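Local atomic coordinates of probable thiamine pyrophosphokinase (Staphylococcus saprophyticus, PDB entry 3L8M), a protein that probably transfers a pyrophosphate group from ATP to thiamine, making thiamine diphosphate, as expected of a thiamine pyrophosphokinase. Residues M1-L6 against R91-Y96; H24-D29 against T41-V46; P151-I156 against M206-D211. One frame throughout, in Å; residues are numbered along the deposited sequence.

Contact 1 of 3, residues M1-L6 against R91-Y96. With NA (sodium ion), chain C.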
loop_
_atom_site.group_PDB
_atom_site.type_symbol
_atom_site.label_atom_id
_atom_site.label_comp_id
_atom_site.label_asym_id
_atom_site.label_seq_id
_atom_site.Cartn_x
_atom_site.Cartn_y
_atom_site.Cartn_z
HETATM N N MSE A 1 8.188 8.844 6.440
HETATM C CA MSE A 1 8.166 7.357 6.383
HETATM C C MSE A 1 8.447 6.844 7.789
HETATM O O MSE A 1 9.404 7.276 8.426
HETATM C CB MSE A 1 9.226 6.856 5.397
HETATM C CG MSE A 1 9.150 5.368 5.110
HETATM SE SE MSE A 1 10.064 4.888 3.481
HETATM C CE MSE A 1 11.868 4.864 4.145
ATOM N N LYS A 2 7.605 5.929 8.264
ATOM C CA LYS A 2 7.719 5.378 9.610
ATOM C C LYS A 2 8.191 3.922 9.702
ATOM O O LYS A 2 7.715 3.049 8.971
ATOM C CB LYS A 2 6.365 5.507 10.308
ATOM C CG LYS A 2 6.331 4.999 11.740
ATOM C CD LYS A 2 4.882 4.806 12.170
ATOM C CE LYS A 2 4.759 4.204 13.560
ATOM N NZ LYS A 2 3.368 3.730 13.788
ATOM N N ALA A 3 9.118 3.656 10.618
ATOM C CA ALA A 3 9.604 2.291 10.790
ATOM C C ALA A 3 9.493 1.826 12.245
ATOM O O ALA A 3 9.788 2.577 13.176
ATOM C CB ALA A 3 11.051 2.177 10.312
ATOM N N ASN A 4 9.043 0.586 12.425
ATOM C CA ASN A 4 8.902 -0.013 13.749
ATOM C C ASN A 4 9.953 -1.100 13.871
ATOM O O ASN A 4 10.097 -1.921 12.970
ATOM C CB ASN A 4 7.532 -0.669 13.922
ATOM C CG ASN A 4 6.402 0.311 13.824
ATOM O OD1 ASN A 4 6.318 1.264 14.605
ATOM N ND2 ASN A 4 5.515 0.090 12.857
ATOM N N LEU A 5 10.687 -1.102 14.976
ATOM C CA LEU A 5 11.705 -2.121 15.205
ATOM C C LEU A 5 11.283 -3.027 16.344
ATOM O O LEU A 5 10.766 -2.562 17.361
ATOM C CB LEU A 5 13.062 -1.490 15.559
ATOM C CG LEU A 5 13.947 -1.031 14.393
ATOM C CD1 LEU A 5 13.280 0.124 13.653
ATOM C CD2 LEU A 5 15.325 -0.630 14.922
ATOM N N LEU A 6 11.480 -4.326 16.168
ATOM C CA LEU A 6 11.166 -5.258 17.228
ATOM C C LEU A 6 12.479 -5.912 17.673
ATOM O O LEU A 6 13.178 -6.513 16.859
ATOM C CB LEU A 6 10.177 -6.314 16.743
ATOM C CG LEU A 6 9.658 -7.251 17.839
ATOM C CD1 LEU A 6 9.054 -6.420 18.967
ATOM C CD2 LEU A 6 8.620 -8.216 17.254
ATOM N N ARG A 91 12.064 8.454 8.854
ATOM C CA ARG A 91 12.205 9.615 9.730
ATOM C C ARG A 91 11.638 9.436 11.135
ATOM O O ARG A 91 12.114 10.059 12.084
ATOM C CB ARG A 91 11.543 10.834 9.092
ATOM C CG ARG A 91 11.954 12.143 9.729
ATOM C CD ARG A 91 12.946 12.898 8.855
ATOM N NE ARG A 91 12.280 13.605 7.762
ATOM C CZ ARG A 91 11.384 14.573 7.938
ATOM N NH1 ARG A 91 11.043 14.950 9.164
ATOM N NH2 ARG A 91 10.831 15.174 6.891
ATOM N N ASN A 92 10.600 8.615 11.257
ATOM C CA ASN A 92 9.975 8.353 12.547
ATOM C C ASN A 92 10.253 6.899 12.861
ATOM O O ASN A 92 9.818 6.019 12.126
ATOM C CB ASN A 92 8.463 8.593 12.477
ATOM C CG ASN A 92 8.117 10.047 12.205
ATOM O OD1 ASN A 92 8.477 10.941 12.976
ATOM N ND2 ASN A 92 7.417 10.291 11.105
ATOM N N ILE A 93 10.989 6.652 13.943
ATOM C CA ILE A 93 11.341 5.296 14.340
ATOM C C ILE A 93 10.822 4.940 15.728
ATOM O O ILE A 93 11.093 5.644 16.696
ATOM C CB ILE A 93 12.878 5.087 14.342
ATOM C CG1 ILE A 93 13.501 5.677 13.067
ATOM C CG2 ILE A 93 13.200 3.605 14.458
ATOM C CD1 ILE A 93 12.833 5.246 11.803
ATOM N N ASP A 94 10.071 3.847 15.813
ATOM C CA ASP A 94 9.537 3.367 17.084
ATOM C C ASP A 94 10.214 2.046 17.405
ATOM O O ASP A 94 10.070 1.071 16.661
ATOM C CB ASP A 94 8.021 3.143 17.001
ATOM C CG ASP A 94 7.245 4.436 16.928
ATOM O OD1 ASP A 94 7.883 5.503 17.056
ATOM O OD2 ASP A 94 6.005 4.386 16.756
ATOM N N VAL A 95 10.960 2.018 18.505
ATOM C CA VAL A 95 11.644 0.800 18.913
ATOM C C VAL A 95 10.844 0.121 20.024
ATOM O O VAL A 95 10.588 0.704 21.081
ATOM C CB VAL A 95 13.090 1.100 19.400
ATOM C CG1 VAL A 95 13.781 -0.194 19.819
ATOM C CG2 VAL A 95 13.885 1.789 18.279
ATOM N N TYR A 96 10.449 -1.117 19.770
ATOM C CA TYR A 96 9.680 -1.898 20.726
ATOM C C TYR A 96 10.571 -3.046 21.137
ATOM O O TYR A 96 11.475 -3.422 20.384
ATOM C CB TYR A 96 8.432 -2.475 20.047
ATOM C CG TYR A 96 7.413 -1.451 19.629
ATOM C CD1 TYR A 96 6.372 -1.090 20.485
ATOM C CD2 TYR A 96 7.474 -0.850 18.373
ATOM C CE1 TYR A 96 5.412 -0.162 20.102
ATOM C CE2 TYR A 96 6.518 0.082 17.976
ATOM C CZ TYR A 96 5.487 0.419 18.849
ATOM O OH TYR A 96 4.517 1.309 18.461
HETATM NA NA NA C . 8.905 8.131 16.646
HETATM O O HOH W 1 6.340 9.058 8.865
HETATM O O HOH W 2 4.392 2.416 16.042
#

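Contact 2 of 3, residues H24-D29 against T41-V46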
loop_
_atom_site.group_PDB
_atom_site.type_symbol
_atom_site.label_atom_id
_atom_site.label_comp_id
_atom_site.label_asym_id
_atom_site.label_seq_id
_atom_site.Cartn_x
_atom_site.Cartn_y
_atom_site.Cartn_z
ATOM N N HIS A 24 5.766 -0.593 8.287
ATOM C CA HIS A 24 7.096 -1.125 7.992
ATOM C C HIS A 24 7.743 -1.648 9.279
ATOM O O HIS A 24 7.908 -0.891 10.246
ATOM C CB HIS A 24 7.981 -0.030 7.391
ATOM C CG HIS A 24 7.408 0.621 6.169
ATOM N ND1 HIS A 24 7.334 -0.019 4.947
ATOM C CD2 HIS A 24 6.880 1.854 5.981
ATOM C CE1 HIS A 24 6.784 0.795 4.061
ATOM N NE2 HIS A 24 6.499 1.938 4.662
ATOM N N TRP A 25 8.096 -2.935 9.299
ATOM C CA TRP A 25 8.734 -3.528 10.469
ATOM C C TRP A 25 10.149 -4.027 10.201
ATOM O O TRP A 25 10.406 -4.688 9.195
ATOM C CB TRP A 25 7.904 -4.684 11.037
ATOM C CG TRP A 25 6.720 -4.269 11.879
ATOM C CD1 TRP A 25 5.423 -4.071 11.455
ATOM C CD2 TRP A 25 6.717 -4.027 13.296
ATOM N NE1 TRP A 25 4.621 -3.726 12.524
ATOM C CE2 TRP A 25 5.389 -3.692 13.663
ATOM C CE3 TRP A 25 7.706 -4.059 14.292
ATOM C CZ2 TRP A 25 5.028 -3.393 14.985
ATOM C CZ3 TRP A 25 7.341 -3.753 15.622
ATOM C CH2 TRP A 25 6.014 -3.427 15.945
ATOM N N ILE A 26 11.047 -3.715 11.134
ATOM C CA ILE A 26 12.457 -4.099 11.078
ATOM C C ILE A 26 12.737 -5.083 12.226
ATOM O O ILE A 26 12.339 -4.836 13.367
ATOM C CB ILE A 26 13.388 -2.871 11.309
ATOM C CG1 ILE A 26 12.988 -1.693 10.413
ATOM C CG2 ILE A 26 14.843 -3.284 11.105
ATOM C CD1 ILE A 26 13.072 -1.964 8.933
ATOM N N GLY A 27 13.415 -6.186 11.945
ATOM C CA GLY A 27 13.706 -7.125 13.020
ATOM C C GLY A 27 15.130 -7.027 13.574
ATOM O O GLY A 27 16.100 -7.019 12.810
ATOM N N ILE A 28 15.257 -6.937 14.899
ATOM C CA ILE A 28 16.562 -6.871 15.555
ATOM C C ILE A 28 16.707 -8.134 16.407
ATOM O O ILE A 28 15.941 -8.353 17.354
ATOM C CB ILE A 28 16.700 -5.631 16.494
ATOM C CG1 ILE A 28 16.399 -4.334 15.740
ATOM C CG2 ILE A 28 18.133 -5.558 17.043
ATOM C CD1 ILE A 28 17.366 -4.038 14.586
ATOM N N ASP A 29 17.688 -8.964 16.063
ATOM C CA ASP A 29 17.939 -10.211 16.783
ATOM C C ASP A 29 16.680 -11.069 16.859
ATOM O O ASP A 29 16.130 -11.445 15.826
ATOM C CB ASP A 29 18.468 -9.911 18.184
ATOM C CG ASP A 29 19.669 -8.992 18.158
ATOM O OD1 ASP A 29 20.604 -9.287 17.388
ATOM O OD2 ASP A 29 19.680 -7.981 18.896
ATOM N N THR A 41 6.465 -9.797 7.204
ATOM C CA THR A 41 7.747 -9.793 6.505
ATOM C C THR A 41 8.525 -8.520 6.828
ATOM O O THR A 41 8.121 -7.419 6.467
ATOM C CB THR A 41 7.570 -9.869 4.970
ATOM O OG1 THR A 41 6.873 -11.074 4.626
ATOM C CG2 THR A 41 8.941 -9.856 4.274
ATOM N N PRO A 42 9.657 -8.659 7.521
ATOM C CA PRO A 42 10.483 -7.506 7.882
ATOM C C PRO A 42 11.120 -6.874 6.637
ATOM O O PRO A 42 11.544 -7.586 5.739
ATOM C CB PRO A 42 11.546 -8.116 8.799
ATOM C CG PRO A 42 10.900 -9.377 9.310
ATOM C CD PRO A 42 10.197 -9.898 8.104
ATOM N N GLN A 43 11.158 -5.544 6.587
ATOM C CA GLN A 43 11.789 -4.825 5.487
ATOM C C GLN A 43 13.255 -5.307 5.443
ATOM O O GLN A 43 13.867 -5.401 4.381
ATOM C CB GLN A 43 11.769 -3.315 5.764
ATOM C CG GLN A 43 10.382 -2.697 5.907
ATOM C CD GLN A 43 9.592 -2.765 4.613
ATOM O OE1 GLN A 43 10.117 -2.456 3.538
ATOM N NE2 GLN A 43 8.327 -3.164 4.705
ATOM N N PHE A 44 13.806 -5.587 6.624
ATOM C CA PHE A 44 15.173 -6.079 6.775
ATOM C C PHE A 44 15.447 -6.389 8.242
ATOM O O PHE A 44 14.737 -5.919 9.124
ATOM C CB PHE A 44 16.190 -5.066 6.231
ATOM C CG PHE A 44 16.318 -3.806 7.037
ATOM C CD1 PHE A 44 17.065 -3.784 8.215
ATOM C CD2 PHE A 44 15.735 -2.622 6.592
ATOM C CE1 PHE A 44 17.237 -2.613 8.926
ATOM C CE2 PHE A 44 15.898 -1.435 7.304
ATOM C CZ PHE A 44 16.655 -1.432 8.478
ATOM N N ALA A 45 16.470 -7.185 8.506
ATOM C CA ALA A 45 16.785 -7.552 9.874
ATOM C C ALA A 45 18.281 -7.582 10.148
ATOM O O ALA A 45 19.083 -7.851 9.254
ATOM C CB ALA A 45 16.180 -8.912 10.185
ATOM N N VAL A 46 18.644 -7.306 11.398
ATOM C CA VAL A 46 20.030 -7.322 11.837
ATOM C C VAL A 46 20.080 -8.316 12.989
ATOM O O VAL A 46 19.145 -8.386 13.788
ATOM C CB VAL A 46 20.473 -5.945 12.377
ATOM C CG1 VAL A 46 21.940 -5.991 12.762
ATOM C CG2 VAL A 46 20.227 -4.862 11.341
HETATM O O HOH W 3 7.408 -4.914 7.177
#

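Contact 3 of 3, residues P151-I156 against M206-D211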
loop_
_atom_site.group_PDB
_atom_site.type_symbol
_atom_site.label_atom_id
_atom_site.label_comp_id
_atom_site.label_asym_id
_atom_site.label_seq_id
_atom_site.Cartn_x
_atom_site.Cartn_y
_atom_site.Cartn_z
ATOM N N PRO A 151 -0.532 9.887 31.525
ATOM C CA PRO A 151 -0.656 11.067 32.389
ATOM C C PRO A 151 0.635 11.568 33.043
ATOM O O PRO A 151 0.756 12.750 33.362
ATOM C CB PRO A 151 -1.691 10.623 33.419
ATOM C CG PRO A 151 -1.399 9.159 33.563
ATOM C CD PRO A 151 -1.211 8.722 32.122
ATOM N N TYR A 152 1.600 10.681 33.243
ATOM C CA TYR A 152 2.848 11.076 33.879
ATOM C C TYR A 152 3.946 11.482 32.898
ATOM O O TYR A 152 4.142 10.843 31.862
ATOM C CB TYR A 152 3.340 9.939 34.777
ATOM C CG TYR A 152 2.422 9.660 35.947
ATOM C CD1 TYR A 152 2.289 10.583 36.985
ATOM C CD2 TYR A 152 1.661 8.490 36.003
ATOM C CE1 TYR A 152 1.424 10.349 38.052
ATOM C CE2 TYR A 152 0.792 8.247 37.061
ATOM C CZ TYR A 152 0.677 9.181 38.084
ATOM O OH TYR A 152 -0.179 8.956 39.140
ATOM N N ILE A 153 4.656 12.558 33.231
ATOM C CA ILE A 153 5.745 13.062 32.399
ATOM C C ILE A 153 6.942 13.379 33.276
ATOM O O ILE A 153 6.812 14.059 34.289
ATOM C CB ILE A 153 5.390 14.370 31.673
ATOM C CG1 ILE A 153 4.121 14.198 30.835
ATOM C CG2 ILE A 153 6.563 14.797 30.795
ATOM C CD1 ILE A 153 2.833 14.231 31.642
ATOM N N SER A 154 8.111 12.895 32.877
ATOM C CA SER A 154 9.319 13.152 33.636
ATOM C C SER A 154 10.456 13.513 32.696
ATOM O O SER A 154 10.494 13.078 31.545
ATOM C CB SER A 154 9.713 11.923 34.458
ATOM O OG SER A 154 8.631 11.483 35.259
ATOM N N PHE A 155 11.378 14.320 33.207
ATOM C CA PHE A 155 12.541 14.743 32.456
ATOM C C PHE A 155 13.791 14.360 33.241
ATOM O O PHE A 155 13.926 14.697 34.416
ATOM C CB PHE A 155 12.494 16.255 32.233
ATOM C CG PHE A 155 11.290 16.710 31.454
ATOM C CD1 PHE A 155 11.220 16.516 30.080
ATOM C CD2 PHE A 155 10.212 17.306 32.102
ATOM C CE1 PHE A 155 10.099 16.912 29.364
ATOM C CE2 PHE A 155 9.086 17.705 31.398
ATOM C CZ PHE A 155 9.026 17.507 30.027
ATOM N N ILE A 156 14.691 13.644 32.578
ATOM C CA ILE A 156 15.945 13.199 33.170
ATOM C C ILE A 156 17.082 13.821 32.365
ATOM O O ILE A 156 17.156 13.628 31.158
ATOM C CB ILE A 156 16.095 11.656 33.076
ATOM C CG1 ILE A 156 14.872 10.954 33.686
ATOM C CG2 ILE A 156 17.403 11.225 33.728
ATOM C CD1 ILE A 156 14.600 11.284 35.122
HETATM N N MSE A 206 12.960 12.538 27.873
HETATM C CA MSE A 206 11.605 12.759 28.328
HETATM C C MSE A 206 10.966 11.385 28.372
HETATM O O MSE A 206 11.074 10.626 27.414
HETATM C CB MSE A 206 10.847 13.657 27.359
HETATM C CG MSE A 206 9.356 13.680 27.625
HETATM SE SE MSE A 206 8.494 14.770 26.507
HETATM C CE MSE A 206 7.100 15.134 27.501
ATOM N N ILE A 207 10.323 11.056 29.488
ATOM C CA ILE A 207 9.686 9.758 29.627
ATOM C C ILE A 207 8.243 9.893 30.064
ATOM O O ILE A 207 7.950 10.461 31.111
ATOM C CB ILE A 207 10.453 8.870 30.626
ATOM C CG1 ILE A 207 9.637 7.623 30.951
ATOM C CG2 ILE A 207 10.753 9.642 31.890
ATOM C CD1 ILE A 207 10.429 6.585 31.689
ATOM N N ARG A 208 7.335 9.379 29.243
ATOM C CA ARG A 208 5.922 9.436 29.562
ATOM C C ARG A 208 5.477 8.083 30.085
ATOM O O ARG A 208 5.828 7.045 29.526
ATOM C CB ARG A 208 5.126 9.849 28.328
ATOM C CG ARG A 208 5.581 11.199 27.802
ATOM C CD ARG A 208 4.413 12.062 27.406
ATOM N NE ARG A 208 4.414 12.338 25.974
ATOM C CZ ARG A 208 3.547 13.145 25.374
ATOM N NH1 ARG A 208 2.610 13.757 26.092
ATOM N NH2 ARG A 208 3.614 13.339 24.060
ATOM N N SER A 209 4.719 8.096 31.173
ATOM C CA SER A 209 4.253 6.860 31.788
ATOM C C SER A 209 2.748 6.869 31.947
ATOM O O SER A 209 2.115 7.915 31.892
ATOM C CB SER A 209 4.899 6.679 33.168
ATOM O OG SER A 209 6.311 6.606 33.076
ATOM N N LYS A 210 2.171 5.694 32.141
ATOM C CA LYS A 210 0.740 5.611 32.338
ATOM C C LYS A 210 0.508 5.289 33.806
ATOM O O LYS A 210 1.438 4.900 34.517
ATOM C CB LYS A 210 0.126 4.544 31.419
ATOM C CG LYS A 210 0.624 3.128 31.630
ATOM C CD LYS A 210 0.579 2.337 30.321
ATOM C CE LYS A 210 -0.806 2.326 29.693
ATOM N NZ LYS A 210 -0.824 1.566 28.400
ATOM N N ASP A 211 -0.721 5.487 34.265
ATOM C CA ASP A 211 -1.070 5.226 35.652
ATOM C C ASP A 211 -1.399 3.751 35.838
ATOM O O ASP A 211 -2.435 3.274 35.375
ATOM C CB ASP A 211 -2.272 6.083 36.056
ATOM C CG ASP A 211 -2.633 5.932 37.518
ATOM O OD1 ASP A 211 -2.901 4.792 37.954
ATOM O OD2 ASP A 211 -2.653 6.957 38.231
#

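Contact 1 of 3, residues M1-L6 against R91-Y96
One water molecule ties K2, N4, D94 and Y96 together on a single face of two adjacent parallel strands, 2-6 and 92-96, inside the larger mixed sheet of the chain. It donates to N4 OD1 and to D94 OD2 (water O to OD2 2.6 Å) and accepts from K2 NZ and Y96 OH. Four polar ends thus share one oxygen, which lies at the edge of the Y96 ring and near its plane. K2 reaches this point by an extended chain with CG anti to the backbone N (chi1 -179°). Its NZ stays 4.0 Å from D94 OD2, beyond a salt bridge, and is paired instead with E23, which also accepts from N4 ND2. N4 and D94 lie side by side and point the same way, their amide and carboxylate planes 45° apart.

The backbone ladder alternates regularly: A3 N to N92 O, D94 N to A3 O, L5 N to D94 O and Y96 N to L5 O, the last at 2.8 Å. At the start of the ladder M1 O takes R91 N, with a weak second bond from N92 N. The other face is apolar. There L5 CD1 meets I93 CG2 at 3.6 Å and A3 CB meets I93 CD1; I82 of helix 77-87 packs on L5 and I93. Turned from the water, D94 OD1 binds a sodium ion at 2.9 Å, whose other protein ligand is N124 O.

Contact 2 of 3, residues H24-D29 against T41-V46
The side chains of I26 and F44 pack closely between strands 24-28 and 44-46. CG1 of I26 stands anti to the carbonyl carbon (chi1 -50°), and beyond it CD1 sits over one face of the F44 ring, 3.7 Å from the centroid and displaced toward the rim: a CH-pi contact. The second branch, CG2, comes within 3.3 Å of F44 CE1, so both branches of the isoleucine bear on the ring. R88 makes a cation-pi contact with the same ring. The close backbone approach is at G27, whose CA is 4.4 Å from A45 CA; A45 CB lies 3.2 Å from G27 O. The parallel ladder here runs from G27 N to F44 O, from V46 N to G27 O, and from D29 N to V46 O at 2.8 Å with a nearly straight N-H (173°).

The opposite end is looser and hydrated. W25 O still accepts Q43 N at 2.8 Å, but a water fills in beside it, accepting from W25 N and Q43 NE2 and donating to T41 O. Q43 NE2 approaches the edge of the H24 ring, 3.3 Å from ND1, at an angle too poor for a hydrogen bond; amide and ring planes are 88° apart. Helix 30-37 links the two strands and packs L35 on W25 and P42. This is a beta-alpha-beta crossover at the edge of the sheet as formed by this chain.

Contact 3 of 3, residues P151-I156 against M206-D211
Y152 and S209 each give an N-H to the other's carbonyl oxygen, and S154 and I207 do the same, which defines two hydrogen-bonded pairs of an antiparallel ladder. The strand axes run at 161°, and I207 N to S154 O (2.9 Å) is the straightest of the four bonds, 169° at the hydrogen. I153-R208 between them and F155-M206 beyond S154-I207 are the non-hydrogen-bonded pairs.

Apolar contacts gather on the face that carries I153, F155, M206 and R208. The selenomethionine M206 extends with CG anti to its backbone N (chi1 168°), alongside both I153 and F155. Its CE touches I153 CG2 at 3.4 Å, CG lies 3.7 Å from F155 CE1, and SE makes an oblique Met-aromatic contact with the F155 ring. On the other face S154 CB meets I207 CG2 at 3.6 Å.

Between the two segments the polar side-chain contact is one weak bond: Y152 OH donates to D211 OD2 (3.3 Å), while D211 CA lies at the ring edge. S209 OG instead bonds N132, and K210 NZ bonds D130 O. The chemistry suggests that four backbone bonds and apolar packing on both faces hold strand 152-157, outermost in this chain's sheet, with little charge pairing between the segments.

All three contacts belong to one mixed sheet. Contacts 1 and 2 are neighbours in it, their centres 10 Å apart: strand 2-6 pairs with strand 24-28, with N4 O 2.7 Å from I26 N and N4 N 2.9 Å from H24 O, probable hydrogen bonds both. Residues 24-46 also fall within the chain interval that contact 1 brings together. Contact 3 comes later in sequence and on the far side of the chain's centre from contact 2, about 28 Å away between centres; contact 1 is about 20 Å from contact 3 between centres. D94 of contact 1 is a ligand of a sodium ion; the side chains of F44 in contact 2 and R208 in contact 3 are about 7 Å and 10 Å from a bound sodium ion.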